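Local coordinates for protein carboxylesterase SOBER1 (Arabidopsis thaliana, PDB 6AVX) that acts as a carboxylesterase preferring short acyl chains, shows phospholipase A2 activity, and dampens the hypersensitive response to the bacterial effector AvrBsT, at residues F7-H12 against H86-Q91; I73-V78 against S139-Q144; A116-Y121 against T152-S157; A129-W134 against K202-W207. The protein carries 1 engineered substitution. One frame throughout, in Å; residues are numbered along the deposited sequence. Where two conformers were deposited one is given.

Contact 1 (F7-H12 against H86-Q91); sequences FILWLH and HAIIDQ
Ile88 of helix 75-94 sets its CG2 methyl against Phe7 and Leu9 of strand 7-11. The fold is an alpha/beta hydrolase, and this helix covers one face of its central parallel sheet. Phe7 and Leu9 are two residues apart on the strand, and both start out toward the helix. Both also use the same first torsion. In Phe7, CG lies anti to the backbone N (chi1 177°), which carries the ring out from the strand until its far carbon meets the helix. Phe7 CZ stops 4.1 Å from Ile88 CG2. The methyl meets the ring obliquely, and the two side chains cross at about a right angle. Leu9 is extended in the same way and then turns at its branch, with chi2 at 63°. It presents CD1, and again its side chain runs roughly square to that of Ile88.

On the helix, Ile88 has CG1 beside its own backbone N and anti to the carbonyl carbon (chi1 -67°). CG2 is the branch left to point at the strand, and this one methyl carries both close approaches. The contact is wholly apolar and of ordinary van der Waals spacing. The nearest CA atoms across it, those of Leu9 and Ile89, are 8.5 Å apart. Leu39 of the neighbouring strand 37-39 touches both Phe7 and Ile88. Val85, one helical turn before Ile89, also packs on Leu9. The methyl's second neighbour is Leu9 CD1, 4.2 Å from Ile88 CG2.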
loop_
_atom_site.group_PDB
_atom_site.type_symbol
_atom_site.label_atom_id
_atom_site.label_comp_id
_atom_site.label_asym_id
_atom_site.label_seq_id
_atom_site.Cartn_x
_atom_site.Cartn_y
_atom_site.Cartn_z
ATOM N N PHE A 7 0.977 -10.013 -11.545
ATOM C CA PHE A 7 0.747 -10.424 -10.169
ATOM C C PHE A 7 0.344 -9.190 -9.382
ATOM O O PHE A 7 1.046 -8.171 -9.423
ATOM C CB PHE A 7 2.042 -10.989 -9.585
ATOM C CG PHE A 7 1.937 -11.380 -8.145
ATOM C CD1 PHE A 7 1.238 -12.506 -7.774
ATOM C CD2 PHE A 7 2.547 -10.628 -7.159
ATOM C CE1 PHE A 7 1.134 -12.870 -6.446
ATOM C CE2 PHE A 7 2.452 -10.994 -5.829
ATOM C CZ PHE A 7 1.743 -12.109 -5.472
ATOM N N ILE A 8 -0.772 -9.272 -8.670
ATOM C CA ILE A 8 -1.297 -8.160 -7.879
ATOM C C ILE A 8 -1.458 -8.648 -6.449
ATOM O O ILE A 8 -2.269 -9.549 -6.177
ATOM C CB ILE A 8 -2.630 -7.629 -8.428
ATOM C CG1 ILE A 8 -2.487 -7.288 -9.918
ATOM C CG2 ILE A 8 -3.069 -6.424 -7.624
ATOM C CD1 ILE A 8 -3.774 -6.848 -10.595
ATOM N N LEU A 9 -0.690 -8.056 -5.542
ATOM C CA LEU A 9 -0.756 -8.339 -4.121
ATOM C C LEU A 9 -1.589 -7.242 -3.479
ATOM O O LEU A 9 -1.273 -6.058 -3.635
ATOM C CB LEU A 9 0.663 -8.314 -3.552
ATOM C CG LEU A 9 0.781 -8.594 -2.061
ATOM C CD1 LEU A 9 0.290 -9.987 -1.756
ATOM C CD2 LEU A 9 2.197 -8.391 -1.571
ATOM N N TRP A 10 -2.650 -7.611 -2.769
ATOM C CA TRP A 10 -3.525 -6.661 -2.094
ATOM C C TRP A 10 -3.412 -6.840 -0.592
ATOM O O TRP A 10 -3.616 -7.948 -0.094
ATOM C CB TRP A 10 -4.987 -6.857 -2.500
ATOM C CG TRP A 10 -5.845 -5.758 -1.938
ATOM C CD1 TRP A 10 -6.323 -5.652 -0.665
ATOM C CD2 TRP A 10 -6.258 -4.571 -2.621
ATOM N NE1 TRP A 10 -7.014 -4.465 -0.515
ATOM C CE2 TRP A 10 -6.992 -3.793 -1.702
ATOM C CE3 TRP A 10 -6.104 -4.103 -3.920
ATOM C CZ2 TRP A 10 -7.558 -2.569 -2.048
ATOM C CZ3 TRP A 10 -6.668 -2.876 -4.259
ATOM C CH2 TRP A 10 -7.389 -2.139 -3.330
ATOM N N LEU A 11 -3.147 -5.754 0.132
ATOM C CA LEU A 11 -2.908 -5.774 1.570
ATOM C C LEU A 11 -4.055 -5.074 2.286
ATOM O O LEU A 11 -4.262 -3.869 2.112
ATOM C CB LEU A 11 -1.582 -5.088 1.882
ATOM C CG LEU A 11 -0.381 -5.707 1.169
ATOM C CD1 LEU A 11 0.882 -4.921 1.396
ATOM C CD2 LEU A 11 -0.194 -7.178 1.561
ATOM N N HIS A 12 -4.791 -5.834 3.100
ATOM C CA HIS A 12 -5.960 -5.340 3.809
ATOM C C HIS A 12 -5.570 -4.353 4.912
ATOM O O HIS A 12 -4.411 -4.217 5.299
ATOM C CB HIS A 12 -6.746 -6.521 4.396
ATOM C CG HIS A 12 -6.022 -7.265 5.482
ATOM N ND1 HIS A 12 -5.886 -6.767 6.760
ATOM C CD2 HIS A 12 -5.392 -8.463 5.479
ATOM C CE1 HIS A 12 -5.198 -7.636 7.495
ATOM N NE2 HIS A 12 -4.893 -8.674 6.744
ATOM N N HIS A 86 8.082 -8.835 1.331
ATOM C CA HIS A 86 9.203 -9.096 0.438
ATOM C C HIS A 86 9.381 -10.582 0.173
ATOM O O HIS A 86 9.780 -10.964 -0.926
ATOM C CB HIS A 86 10.483 -8.497 1.001
ATOM C CG HIS A 86 10.571 -7.013 0.822
ATOM N ND1 HIS A 86 11.722 -6.305 1.075
ATOM C CD2 HIS A 86 9.662 -6.111 0.384
ATOM C CE1 HIS A 86 11.522 -5.032 0.791
ATOM N NE2 HIS A 86 10.279 -4.886 0.375
ATOM N N ALA A 87 9.132 -11.439 1.169
ATOM C CA ALA A 87 9.208 -12.879 0.928
ATOM C C ALA A 87 8.211 -13.297 -0.144
ATOM O O ALA A 87 8.526 -14.119 -1.017
ATOM C CB ALA A 87 8.967 -13.639 2.237
ATOM N N ILE A 88 7.004 -12.730 -0.106
ATOM C CA ILE A 88 5.988 -13.051 -1.106
ATOM C C ILE A 88 6.450 -12.600 -2.484
ATOM O O ILE A 88 6.352 -13.340 -3.473
ATOM C CB ILE A 88 4.646 -12.401 -0.729
ATOM C CG1 ILE A 88 4.080 -13.027 0.552
ATOM C CG2 ILE A 88 3.642 -12.506 -1.889
ATOM C CD1 ILE A 88 2.891 -12.279 1.136
ATOM N N ILE A 89 6.936 -11.362 -2.580
ATOM C CA ILE A 89 7.380 -10.833 -3.866
ATOM C C ILE A 89 8.564 -11.640 -4.380
ATOM O O ILE A 89 8.630 -11.985 -5.569
ATOM C CB ILE A 89 7.727 -9.337 -3.754
ATOM C CG1 ILE A 89 6.522 -8.510 -3.276
ATOM C CG2 ILE A 89 8.224 -8.813 -5.099
ATOM C CD1 ILE A 89 6.909 -7.165 -2.710
ATOM N N ASP A 90 9.533 -11.916 -3.500
ATOM C CA ASP A 90 10.702 -12.711 -3.875
ATOM C C ASP A 90 10.281 -14.030 -4.505
ATOM O O ASP A 90 10.846 -14.462 -5.519
ATOM C CB ASP A 90 11.551 -13.037 -2.644
ATOM C CG ASP A 90 12.373 -11.868 -2.126
ATOM O OD1 ASP A 90 12.470 -10.810 -2.768
ATOM O OD2 ASP A 90 12.963 -12.070 -1.042
ATOM N N GLN A 91 9.323 -14.709 -3.889
ATOM C CA GLN A 91 8.923 -16.022 -4.389
ATOM C C GLN A 91 8.234 -15.913 -5.746
ATOM O O GLN A 91 8.482 -16.732 -6.644
ATOM C CB GLN A 91 8.016 -16.702 -3.373
ATOM C CG GLN A 91 7.505 -18.075 -3.808
ATOM C CD GLN A 91 8.612 -19.102 -3.938
ATOM O OE1 GLN A 91 9.713 -18.921 -3.413
ATOM N NE2 GLN A 91 8.321 -20.193 -4.640
#

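Contact 2 (I73-V78 against S139-Q144)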
loop_
_atom_site.group_PDB
_atom_site.type_symbol
_atom_site.label_atom_id
_atom_site.label_comp_id
_atom_site.label_asym_id
_atom_site.label_seq_id
_atom_site.Cartn_x
_atom_site.Cartn_y
_atom_site.Cartn_z
ATOM N N ILE A 73 4.275 6.681 15.015
ATOM C CA ILE A 73 4.351 5.447 14.223
ATOM C C ILE A 73 5.401 4.514 14.842
ATOM O O ILE A 73 5.748 4.683 16.015
ATOM C CB ILE A 73 4.616 5.785 12.743
ATOM C CG1 ILE A 73 5.786 6.770 12.638
ATOM C CG2 ILE A 73 3.351 6.374 12.107
ATOM C CD1 ILE A 73 6.131 7.194 11.232
ATOM N N ASP A 74 5.922 3.522 14.088
ATOM C CA ASP A 74 6.715 2.444 14.708
ATOM C C ASP A 74 7.467 1.638 13.635
ATOM O O ASP A 74 6.882 0.735 13.030
ATOM C CB ASP A 74 5.784 1.551 15.512
ATOM C CG ASP A 74 6.507 0.441 16.238
ATOM O OD1 ASP A 74 7.697 0.198 15.964
ATOM O OD2 ASP A 74 5.866 -0.214 17.100
ATOM N N GLU A 75 8.787 1.890 13.492
ATOM C CA GLU A 75 9.562 1.423 12.326
ATOM C C GLU A 75 9.926 -0.066 12.377
ATOM O O GLU A 75 9.842 -0.765 11.358
ATOM C CB GLU A 75 10.845 2.260 12.134
ATOM C CG GLU A 75 11.522 2.007 10.767
ATOM C CD GLU A 75 12.954 2.523 10.668
ATOM O OE1 GLU A 75 13.876 1.829 11.151
ATOM O OE2 GLU A 75 13.164 3.613 10.086
ATOM N N SER A 76 10.405 -0.567 13.518
ATOM C CA SER A 76 10.723 -1.987 13.607
ATOM C C SER A 76 9.497 -2.832 13.286
ATOM O O SER A 76 9.609 -3.910 12.677
ATOM C CB SER A 76 11.246 -2.312 15.006
ATOM O OG SER A 76 10.349 -1.842 15.999
ATOM N N SER A 77 8.317 -2.365 13.716
ATOM C CA SER A 77 7.085 -3.093 13.447
ATOM C C SER A 77 6.761 -3.077 11.956
ATOM O O SER A 77 6.493 -4.120 11.378
ATOM C CB SER A 77 5.952 -2.553 14.311
ATOM O OG SER A 77 4.850 -3.424 14.231
ATOM N N VAL A 78 6.843 -1.914 11.312
ATOM C CA VAL A 78 6.657 -1.841 9.864
ATOM C C VAL A 78 7.652 -2.749 9.141
ATOM O O VAL A 78 7.296 -3.421 8.182
ATOM C CB VAL A 78 6.754 -0.379 9.390
ATOM C CG1 VAL A 78 6.581 -0.282 7.875
ATOM C CG2 VAL A 78 5.741 0.478 10.105
ATOM N N SER A 139 12.052 10.286 7.486
ATOM C CA SER A 139 13.025 10.413 6.417
ATOM C C SER A 139 14.346 9.705 6.722
ATOM O O SER A 139 15.156 9.551 5.810
ATOM C CB SER A 139 13.292 11.879 6.120
ATOM O OG SER A 139 13.776 12.503 7.280
ATOM N N SER A 140 14.576 9.244 7.950
ATOM C CA SER A 140 15.797 8.491 8.256
ATOM C C SER A 140 15.928 7.238 7.401
ATOM O O SER A 140 17.055 6.775 7.171
ATOM C CB SER A 140 15.851 8.100 9.735
ATOM O OG SER A 140 14.832 7.191 10.063
ATOM N N ILE A 141 14.820 6.692 6.895
ATOM C CA ILE A 141 14.873 5.466 6.110
ATOM C C ILE A 141 15.231 5.709 4.649
ATOM O O ILE A 141 15.570 4.756 3.941
ATOM C CB ILE A 141 13.515 4.736 6.195
ATOM C CG1 ILE A 141 13.600 3.306 5.670
ATOM C CG2 ILE A 141 12.459 5.437 5.380
ATOM C CD1 ILE A 141 14.403 2.416 6.505
ATOM N N ILE A 142 15.116 6.947 4.159
ATOM C CA ILE A 142 15.223 7.196 2.726
ATOM C C ILE A 142 16.567 6.733 2.183
ATOM O O ILE A 142 16.652 6.245 1.052
ATOM C CB ILE A 142 14.949 8.680 2.420
ATOM C CG1 ILE A 142 13.459 8.992 2.641
ATOM C CG2 ILE A 142 15.380 9.030 0.996
ATOM C CD1 ILE A 142 13.087 10.459 2.530
ATOM N N SER A 143 17.635 6.883 2.971
ATOM C CA SER A 143 18.958 6.459 2.542
ATOM C C SER A 143 19.020 4.969 2.243
ATOM O O SER A 143 19.993 4.522 1.618
ATOM C CB SER A 143 19.969 6.820 3.624
ATOM O OG SER A 143 19.631 6.238 4.861
ATOM N N GLN A 144 18.038 4.189 2.685
ATOM C CA GLN A 144 18.042 2.754 2.498
ATOM C C GLN A 144 17.157 2.293 1.345
ATOM O O GLN A 144 17.101 1.089 1.075
ATOM C CB GLN A 144 17.633 2.059 3.800
ATOM C CG GLN A 144 18.430 2.526 5.021
ATOM C CD GLN A 144 19.930 2.586 4.776
ATOM O OE1 GLN A 144 20.529 3.661 4.891
ATOM N NE2 GLN A 144 20.542 1.454 4.463
HETATM O O HOH W 1 15.660 4.568 9.775
#
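Glu75 reaches across from the first turn of helix 75-94 and brings its OE2 alongside Ser140 and Ile141. These two belong to the 3-10 segment 139-144, in the loop between strands 127-131 and 154-159. The acid leaves its backbone with CG anti to N (chi1 -168°) and stays extended at the next bond, which gives it the reach. Its OE2 lies 4.0 Å from Ile141 CD1, a plain van der Waals approach.

The same oxygen is 3.9 Å from Ser140 OG, too far for a direct bond. Water 1 bridges them. It donates to Glu75 OE2 at 2.7 Å and lies 2.8 Å from Ser140 OG. The two oxygens subtend about 93° at the water. Ser140 OG is also hydrogen-bonded to Thr138 OG1, so the hydroxyl has a partner in its own loop as well.

Just before Glu75, Asp74 is the N-cap of the helix. Its OD1 takes a weak bond from Ser77 N at 3.5 Å. The 3-10 segment has bonding of its own, including one from Ser143 OG to Gln144 OE1.

A helix start and a loop are thus joined through one water and a single carboxylate oxygen. That oxygen has a polar partner in the water and an apolar neighbour in Ile141. The negative charges of Asp74 and Glu75 would probably suit the amino-terminal end of the helix.

Contact 3 (A116-Y121 against T152-S157)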
loop_
_atom_site.group_PDB
_atom_site.type_symbol
_atom_site.label_atom_id
_atom_site.label_comp_id
_atom_site.label_asym_id
_atom_site.label_seq_id
_atom_site.Cartn_x
_atom_site.Cartn_y
_atom_site.Cartn_z
ATOM N N ALA A 116 5.868 1.180 2.133
ATOM C CA ALA A 116 7.127 0.745 2.722
ATOM C C ALA A 116 7.723 -0.421 1.951
ATOM O O ALA A 116 8.945 -0.487 1.730
ATOM C CB ALA A 116 6.891 0.346 4.174
ATOM N N SER A 117 6.872 -1.356 1.530
ATOM C CA SER A 117 7.359 -2.552 0.859
ATOM C C SER A 117 7.944 -2.220 -0.501
ATOM O O SER A 117 8.979 -2.774 -0.891
ATOM C CB SER A 117 6.236 -3.573 0.721
ATOM O OG SER A 117 5.772 -4.033 1.986
ATOM N N VAL A 118 7.272 -1.368 -1.264
ATOM C CA VAL A 118 7.764 -0.997 -2.582
ATOM C C VAL A 118 9.071 -0.225 -2.467
ATOM O O VAL A 118 10.034 -0.492 -3.205
ATOM C CB VAL A 118 6.689 -0.204 -3.337
ATOM C CG1 VAL A 118 7.278 0.460 -4.566
ATOM C CG2 VAL A 118 5.498 -1.105 -3.670
ATOM N N LEU A 119 9.128 0.733 -1.547
ATOM C CA LEU A 119 10.290 1.622 -1.491
ATOM C C LEU A 119 11.540 0.917 -0.993
ATOM O O LEU A 119 12.652 1.410 -1.236
ATOM C CB LEU A 119 9.999 2.831 -0.594
ATOM C CG LEU A 119 8.877 3.772 -1.034
ATOM C CD1 LEU A 119 8.584 4.825 0.034
ATOM C CD2 LEU A 119 9.235 4.430 -2.341
ATOM N N LEU A 120 11.391 -0.190 -0.292
ATOM C CA LEU A 120 12.533 -0.943 0.204
ATOM C C LEU A 120 12.863 -2.158 -0.652
ATOM O O LEU A 120 13.823 -2.866 -0.347
ATOM C CB LEU A 120 12.301 -1.362 1.660
ATOM C CG LEU A 120 12.394 -0.189 2.639
ATOM C CD1 LEU A 120 11.752 -0.536 3.969
ATOM C CD2 LEU A 120 13.868 0.237 2.854
ATOM N N TYR A 121 12.094 -2.434 -1.701
ATOM C CA TYR A 121 12.359 -3.630 -2.493
ATOM C C TYR A 121 13.565 -3.394 -3.413
ATOM O O TYR A 121 13.716 -2.303 -3.966
ATOM C CB TYR A 121 11.122 -4.014 -3.338
ATOM C CG TYR A 121 11.218 -5.459 -3.753
ATOM C CD1 TYR A 121 11.446 -5.831 -5.077
ATOM C CD2 TYR A 121 11.150 -6.464 -2.810
ATOM C CE1 TYR A 121 11.602 -7.146 -5.430
ATOM C CE2 TYR A 121 11.308 -7.798 -3.159
ATOM C CZ TYR A 121 11.533 -8.125 -4.483
ATOM O OH TYR A 121 11.707 -9.452 -4.845
ATOM N N THR A 152 9.906 2.710 -9.130
ATOM C CA THR A 152 8.575 2.117 -9.108
ATOM C C THR A 152 7.548 3.227 -8.971
ATOM O O THR A 152 7.635 4.010 -8.026
ATOM C CB THR A 152 8.428 1.143 -7.949
ATOM O OG1 THR A 152 9.414 0.111 -8.099
ATOM C CG2 THR A 152 7.027 0.514 -7.951
ATOM N N PRO A 153 6.584 3.344 -9.875
ATOM C CA PRO A 153 5.600 4.424 -9.742
ATOM C C PRO A 153 4.622 4.144 -8.618
ATOM O O PRO A 153 4.249 2.996 -8.350
ATOM C CB PRO A 153 4.890 4.437 -11.098
ATOM C CG PRO A 153 5.070 3.096 -11.642
ATOM C CD PRO A 153 6.385 2.555 -11.100
ATOM N N ILE A 154 4.214 5.219 -7.949
ATOM C CA ILE A 154 3.221 5.164 -6.878
ATOM C C ILE A 154 1.975 5.896 -7.344
ATOM O O ILE A 154 2.063 7.014 -7.866
ATOM C CB ILE A 154 3.747 5.804 -5.585
ATOM C CG1 ILE A 154 5.058 5.159 -5.132
ATOM C CG2 ILE A 154 2.707 5.726 -4.494
ATOM C CD1 ILE A 154 4.978 3.689 -4.765
ATOM N N LEU A 155 0.823 5.283 -7.147
ATOM C CA LEU A 155 -0.466 5.952 -7.287
ATOM C C LEU A 155 -1.095 6.013 -5.906
ATOM O O LEU A 155 -1.383 4.966 -5.319
ATOM C CB LEU A 155 -1.383 5.199 -8.251
ATOM C CG LEU A 155 -2.823 5.727 -8.301
ATOM C CD1 LEU A 155 -2.882 7.157 -8.806
ATOM C CD2 LEU A 155 -3.670 4.836 -9.160
ATOM N N TRP A 156 -1.301 7.209 -5.387
ATOM C CA TRP A 156 -1.875 7.413 -4.066
ATOM C C TRP A 156 -3.275 7.977 -4.234
ATOM O O TRP A 156 -3.434 9.039 -4.837
ATOM C CB TRP A 156 -1.022 8.410 -3.296
ATOM C CG TRP A 156 -1.320 8.470 -1.836
ATOM C CD1 TRP A 156 -2.481 8.851 -1.236
ATOM C CD2 TRP A 156 -0.429 8.114 -0.778
ATOM N NE1 TRP A 156 -2.366 8.751 0.128
ATOM C CE2 TRP A 156 -1.106 8.301 0.435
ATOM C CE3 TRP A 156 0.891 7.648 -0.751
ATOM C CZ2 TRP A 156 -0.505 8.055 1.662
ATOM C CZ3 TRP A 156 1.483 7.391 0.457
ATOM C CH2 TRP A 156 0.786 7.598 1.653
ATOM N N SER A 157 -4.273 7.279 -3.706
ATOM C CA SER A 157 -5.675 7.671 -3.762
ATOM C C SER A 157 -6.115 7.996 -2.344
ATOM O O SER A 157 -5.839 7.219 -1.429
ATOM C CB SER A 157 -6.510 6.505 -4.286
ATOM O OG SER A 157 -6.137 6.155 -5.615
HETATM O O HOH W 2 10.136 -1.292 -5.932
#
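Thr152 OG1 is held by two partners. It donates to water 2 at 2.7 Å, and it is hydrogen-bonded to Leu125 N, in the loop between helix 109-120 and strand 127-131. The water in turn donates to Val118 O at 2.8 Å, so it bridges helix 109-120 to the residues just ahead of strand 154-159. Val118 O also accepts from Tyr121 N, within its own segment.

The apolar half of the contact centres on Val118 CG1. This methyl lies anti to its backbone N (chi1 167°), which aims it at the other segment. It presses on Thr152 CG2 at 3.4 Å, tighter than usual for two carbons. Thr152 CB is close behind, 3.6 Å from the same Val118 CG1. The two side chains approach at a slant, methyl against methyl. Thr152 has CG2 anti to N as well, while OG1 sits beside N; one branch therefore goes to the valine and the other to the water.

Ile154, two residues on, completes the patch. Its CD1 comes to 4.0 Å from Val118 CG1. Ile154 also touches Cys184 on the neighbouring edge strand of the alpha/beta hydrolase sheet.

Threonine thus plays two parts in a buried place. Its methyl packs on the helix, and its hydroxyl is satisfied by a backbone N-H and a water. The same water serves the carbonyl of Val118, so polar atoms of both segments are paired beside the hydrophobic contact.

Contact 4 (A129-W134 against K202-W207)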
loop_
_atom_site.group_PDB
_atom_site.type_symbol
_atom_site.label_atom_id
_atom_site.label_comp_id
_atom_site.label_asym_id
_atom_site.label_seq_id
_atom_site.Cartn_x
_atom_site.Cartn_y
_atom_site.Cartn_z
ATOM N N ALA A 129 0.046 0.925 -5.353
ATOM C CA ALA A 129 -1.200 1.687 -5.252
ATOM C C ALA A 129 -1.572 1.779 -3.783
ATOM O O ALA A 129 -1.891 0.766 -3.150
ATOM C CB ALA A 129 -2.320 1.016 -6.031
ATOM N N VAL A 130 -1.490 2.977 -3.236
ATOM C CA VAL A 130 -1.818 3.245 -1.840
ATOM C C VAL A 130 -3.221 3.824 -1.802
ATOM O O VAL A 130 -3.505 4.802 -2.504
ATOM C CB VAL A 130 -0.809 4.241 -1.246
ATOM C CG1 VAL A 130 -1.216 4.644 0.165
ATOM C CG2 VAL A 130 0.615 3.677 -1.297
ATOM N N LEU A 131 -4.104 3.238 -0.995
ATOM C CA LEU A 131 -5.454 3.772 -0.815
ATOM C C LEU A 131 -5.570 4.237 0.625
ATOM O O LEU A 131 -5.508 3.427 1.559
ATOM C CB LEU A 131 -6.528 2.735 -1.135
ATOM C CG LEU A 131 -6.658 2.280 -2.593
ATOM C CD1 LEU A 131 -5.581 1.271 -2.988
ATOM C CD2 LEU A 131 -8.030 1.680 -2.820
ATOM N N SER A 132 -5.700 5.533 0.815
ATOM C CA SER A 132 -5.986 6.088 2.135
ATOM C C SER A 132 -4.954 5.676 3.176
ATOM O O SER A 132 -5.279 5.389 4.325
ATOM C CB SER A 132 -7.391 5.708 2.582
ATOM O OG SER A 132 -8.334 6.022 1.559
ATOM N N GLY A 133 -3.692 5.666 2.770
ATOM C CA GLY A 133 -2.604 5.284 3.632
ATOM C C GLY A 133 -1.898 6.463 4.267
ATOM O O GLY A 133 -2.409 7.585 4.334
ATOM N N TRP A 134 -0.689 6.194 4.742
ATOM C CA TRP A 134 0.153 7.206 5.362
ATOM C C TRP A 134 1.592 6.751 5.211
ATOM O O TRP A 134 1.863 5.623 4.828
ATOM C CB TRP A 134 -0.221 7.426 6.822
ATOM C CG TRP A 134 0.008 6.243 7.731
ATOM C CD1 TRP A 134 1.127 5.990 8.468
ATOM C CD2 TRP A 134 -0.921 5.201 8.053
ATOM N NE1 TRP A 134 0.958 4.856 9.203
ATOM C CE2 TRP A 134 -0.299 4.358 8.994
ATOM C CE3 TRP A 134 -2.230 4.919 7.663
ATOM C CZ2 TRP A 134 -0.932 3.238 9.528
ATOM C CZ3 TRP A 134 -2.864 3.822 8.197
ATOM C CH2 TRP A 134 -2.217 2.996 9.140
ATOM N N LYS A 202 -11.594 1.521 -10.331
ATOM C CA LYS A 202 -11.488 1.579 -11.786
ATOM C C LYS A 202 -10.311 2.446 -12.213
ATOM O O LYS A 202 -9.659 2.172 -13.225
ATOM C CB LYS A 202 -12.773 2.143 -12.390
ATOM C CG LYS A 202 -14.028 1.351 -12.131
ATOM C CD LYS A 202 -13.971 -0.036 -12.678
ATOM C CE LYS A 202 -15.328 -0.714 -12.510
ATOM N NZ LYS A 202 -15.326 -2.102 -13.018
ATOM N N TYR A 203 -10.050 3.526 -11.485
ATOM C CA TYR A 203 -8.906 4.366 -11.814
ATOM C C TYR A 203 -7.594 3.633 -11.573
ATOM O O TYR A 203 -6.657 3.730 -12.383
ATOM C CB TYR A 203 -8.957 5.636 -10.978
ATOM C CG TYR A 203 -8.041 6.723 -11.464
ATOM C CD1 TYR A 203 -8.437 7.562 -12.495
ATOM C CD2 TYR A 203 -6.787 6.931 -10.902
ATOM C CE1 TYR A 203 -7.619 8.572 -12.955
ATOM C CE2 TYR A 203 -5.960 7.946 -11.356
ATOM C CZ TYR A 203 -6.383 8.754 -12.388
ATOM O OH TYR A 203 -5.576 9.764 -12.851
ATOM N N ILE A 204 -7.505 2.871 -10.479
ATOM C CA ILE A 204 -6.339 2.024 -10.266
ATOM C C ILE A 204 -6.192 1.030 -11.409
ATOM O O ILE A 204 -5.082 0.800 -11.911
ATOM C CB ILE A 204 -6.424 1.334 -8.891
ATOM C CG1 ILE A 204 -6.317 2.374 -7.769
ATOM C CG2 ILE A 204 -5.337 0.260 -8.757
ATOM C CD1 ILE A 204 -6.852 1.900 -6.452
ATOM N N GLU A 205 -7.295 0.397 -11.821
ATOM C CA GLU A 205 -7.231 -0.544 -12.940
ATOM C C GLU A 205 -6.679 0.131 -14.184
ATOM O O GLU A 205 -5.822 -0.428 -14.872
ATOM C CB GLU A 205 -8.615 -1.119 -13.228
ATOM C CG GLU A 205 -8.638 -2.056 -14.447
ATOM C CD GLU A 205 -9.988 -2.676 -14.687
ATOM O OE1 GLU A 205 -10.988 -1.957 -14.495
ATOM O OE2 GLU A 205 -10.042 -3.869 -15.018
ATOM N N SER A 206 -7.161 1.330 -14.489
ATOM C CA SER A 206 -6.673 2.048 -15.664
ATOM C C SER A 206 -5.185 2.354 -15.546
ATOM O O SER A 206 -4.454 2.301 -16.542
ATOM C CB SER A 206 -7.467 3.334 -15.855
ATOM O OG SER A 206 -8.816 3.050 -16.169
ATOM N N TRP A 207 -4.728 2.719 -14.344
ATOM C CA TRP A 207 -3.310 2.982 -14.104
ATOM C C TRP A 207 -2.471 1.722 -14.286
ATOM O O TRP A 207 -1.415 1.769 -14.920
ATOM C CB TRP A 207 -3.175 3.578 -12.706
ATOM C CG TRP A 207 -1.803 3.672 -12.104
ATOM C CD1 TRP A 207 -0.875 4.656 -12.283
ATOM C CD2 TRP A 207 -1.247 2.763 -11.146
ATOM N NE1 TRP A 207 0.232 4.399 -11.492
ATOM C CE2 TRP A 207 0.024 3.245 -10.790
ATOM C CE3 TRP A 207 -1.713 1.596 -10.551
ATOM C CZ2 TRP A 207 0.840 2.586 -9.863
ATOM C CZ3 TRP A 207 -0.902 0.946 -9.637
ATOM C CH2 TRP A 207 0.352 1.446 -9.302
#
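In the central sheet of this alpha/beta hydrolase, strand 127-131 is covered on one face by the C-terminal helix 198-212. Ala129, Leu131, Ile204 and Trp207 make the contact. The strand and helix segments run nearly antiparallel, at 169°, with their axes 10.6 Å apart at closest approach.

Ile204 works with two branches. Its CG2 lies 4.1 Å from Ala129 CB. Its CD1 extends further and meets Leu131 tip to tip, 3.7 Å from Leu131 CD1, with Leu131 CD2 nearly as near. The first bond of the Leu131 side chain does not point at the helix, but chi1 of -67° brings its branched end nearer to the isoleucine.

Trp207 adds the six-membered part of its indole. Trp207 CZ3 is 3.9 Å from Ala129 CB, which approaches the ring obliquely. The small alanine thus takes both an isoleucine methyl and an indole carbon.

The side chain of Leu131 is about 7 Å from that of Ser108 and about 8 Å from that of His194, both probably charge-relay residues. Strand 127-131 is hydrogen-bonded to strand 102-107 on one side and to strand 154-159 on the other. From the latter, Leu155 touches both Ile204 and Trp207, so the helix spans two adjacent strands.

Contacts 1, 3 and 4 all bear on the same parallel sheet. Helices 75-94 and 109-120 pack on one face in contacts 1 and 3; helix 198-212 packs on the other in contact 4. Contacts 1 and 3 have centres 12 Å apart and are tied by Asp90 OD1 to Tyr121 OH at 2.6 Å and His86 NE2 to Ser117 O at 2.8 Å. Contacts 3 and 4 share paired strands, with Ser157 N 2.9 Å from Val130 O. Trp10 of contact 1 touches Leu131 of contact 4. Contact 2 lies nearer the surface and meets contact 3 through Val78 and Ala116. Contact 4 comes near the probable catalytic residues; the other three lie away from them.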